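PDB 3VF1: 11R-lipoxygenase from Gersemia fruticosa, which probably inserts molecular oxygen into polyunsaturated fatty acids as a calcium-dependent lipoxygenase with a non-heme iron centre. Local coordinates for residues Leu333-Leu338 and Ile345-Gln350. Sequence-based numbering, arbitrary orientation.
Sequences LGLFYL and IPIAIQ
Strand 333-338 and residues 345-350 of strand 344-350 form an antiparallel beta hairpin with a classic beta bulge, at which Ile347 and Ala348 both face Leu335. Six backbone hydrogen bonds join them. At the bulge Leu335 N donates to Ala348 O (2.9 Å), while Leu335 O accepts from Ile347 N (2.8 Å). Leu335 CB packs on Ala348 CB (4.1 Å), and Leu335 CD2 meets Ile347 CD1 (3.9 Å). Ile347 CG1 sits between its backbone N and carbonyl carbon (chi1 60°), close to Leu335 O (3.4 Å). Ile347 CG2 touches Tyr337 CB (3.8 Å). Phe336 and Pro346 pack on the other face, where ring atom Phe336 CE2 meets Pro346 CB (4.0 Å). Phe336 CG lies anti to the carbonyl carbon (chi1 -60°). The ring passes over Gly334, where Phe336 CE1 would crowd a CB. An alanine at Phe336 would probably leave a gap over Gly334 and Pro346 and deprive Phe261 of its edge-to-face partner. The hairpin lies in the middle of a small antiparallel sheet, between strands 306-310 and 361-362. Helix 254-263 packs on Pro346, and helix 369-410 covers Pro346 and Ile349 through Trp372.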
# COMPACT_ATOMS: atom_id res chain seq x y z
N LEU A 333 -17.09 -21.88 2.01
CA LEU A 333 -16.11 -22.32 2.99
C LEU A 333 -15.23 -23.36 2.34
O LEU A 333 -15.72 -24.27 1.67
CB LEU A 333 -16.79 -22.92 4.22
CG LEU A 333 -17.73 -22.02 5.02
CD1 LEU A 333 -19.14 -22.11 4.48
CD2 LEU A 333 -17.68 -22.37 6.50
N GLY A 334 -13.92 -23.23 2.52
CA GLY A 334 -12.98 -24.19 1.98
C GLY A 334 -12.21 -24.86 3.09
O GLY A 334 -11.80 -24.21 4.05
N LEU A 335 -12.00 -26.16 2.97
CA LEU A 335 -11.24 -26.90 3.96
C LEU A 335 -9.97 -27.44 3.31
O LEU A 335 -10.01 -27.96 2.20
CB LEU A 335 -12.07 -28.05 4.53
CG LEU A 335 -11.61 -28.59 5.89
CD1 LEU A 335 -11.81 -27.54 6.97
CD2 LEU A 335 -12.34 -29.87 6.23
N PHE A 336 -8.85 -27.31 4.01
CA PHE A 336 -7.56 -27.72 3.47
C PHE A 336 -6.85 -28.68 4.40
O PHE A 336 -7.12 -28.72 5.60
CB PHE A 336 -6.68 -26.49 3.22
CG PHE A 336 -7.26 -25.51 2.24
CD1 PHE A 336 -8.32 -24.69 2.61
CD2 PHE A 336 -6.75 -25.39 0.96
CE1 PHE A 336 -8.86 -23.79 1.72
CE2 PHE A 336 -7.29 -24.49 0.07
CZ PHE A 336 -8.35 -23.68 0.45
N TYR A 337 -5.95 -29.47 3.84
CA TYR A 337 -5.19 -30.46 4.59
C TYR A 337 -3.70 -30.20 4.43
O TYR A 337 -3.23 -29.94 3.33
CB TYR A 337 -5.53 -31.87 4.09
CG TYR A 337 -4.88 -32.98 4.88
CD1 TYR A 337 -5.28 -33.27 6.17
CD2 TYR A 337 -3.88 -33.76 4.32
CE1 TYR A 337 -4.70 -34.30 6.89
CE2 TYR A 337 -3.29 -34.79 5.03
CZ TYR A 337 -3.71 -35.06 6.31
OH TYR A 337 -3.13 -36.08 7.03
N LEU A 338 -2.97 -30.27 5.54
CA LEU A 338 -1.52 -30.11 5.50
C LEU A 338 -0.85 -31.45 5.24
O LEU A 338 -0.74 -32.28 6.14
CB LEU A 338 -1.01 -29.51 6.82
CG LEU A 338 0.50 -29.36 6.94
CD1 LEU A 338 1.04 -28.39 5.91
CD2 LEU A 338 0.88 -28.91 8.34
N ILE A 345 -3.58 -28.86 0.57
CA ILE A 345 -4.50 -29.12 -0.53
C ILE A 345 -5.94 -28.93 -0.09
O ILE A 345 -6.27 -29.18 1.06
CB ILE A 345 -4.35 -30.57 -1.05
CG1 ILE A 345 -4.44 -31.56 0.11
CG2 ILE A 345 -3.04 -30.73 -1.80
CD1 ILE A 345 -4.54 -33.00 -0.31
N PRO A 346 -6.80 -28.48 -1.01
CA PRO A 346 -8.23 -28.39 -0.73
C PRO A 346 -8.84 -29.78 -0.68
O PRO A 346 -8.52 -30.61 -1.52
CB PRO A 346 -8.77 -27.62 -1.94
CG PRO A 346 -7.83 -27.97 -3.04
CD PRO A 346 -6.48 -28.09 -2.40
N ILE A 347 -9.70 -30.04 0.31
CA ILE A 347 -10.32 -31.35 0.43
C ILE A 347 -11.84 -31.29 0.51
O ILE A 347 -12.51 -32.32 0.41
CB ILE A 347 -9.79 -32.11 1.67
CG1 ILE A 347 -10.09 -31.32 2.95
CG2 ILE A 347 -8.29 -32.35 1.53
CD1 ILE A 347 -9.76 -32.08 4.22
N ALA A 348 -12.39 -30.09 0.67
CA ALA A 348 -13.84 -29.93 0.76
C ALA A 348 -14.25 -28.48 0.56
O ALA A 348 -13.52 -27.57 0.96
CB ALA A 348 -14.35 -30.45 2.10
N ILE A 349 -15.41 -28.27 -0.05
CA ILE A 349 -15.91 -26.92 -0.31
C ILE A 349 -17.43 -26.87 -0.20
O ILE A 349 -18.13 -27.75 -0.69
CB ILE A 349 -15.51 -26.42 -1.70
CG1 ILE A 349 -13.99 -26.26 -1.80
CG2 ILE A 349 -16.19 -25.09 -2.01
CD1 ILE A 349 -13.50 -25.93 -3.20
N GLN A 350 -17.93 -25.81 0.43
CA GLN A 350 -19.37 -25.56 0.51
C GLN A 350 -19.61 -24.13 0.03
O GLN A 350 -19.06 -23.19 0.59
CB GLN A 350 -19.87 -25.75 1.94
CG GLN A 350 -21.37 -25.63 2.10
CD GLN A 350 -21.82 -25.87 3.53
OE1 GLN A 350 -21.84 -27.01 4.00
NE2 GLN A 350 -22.17 -24.80 4.24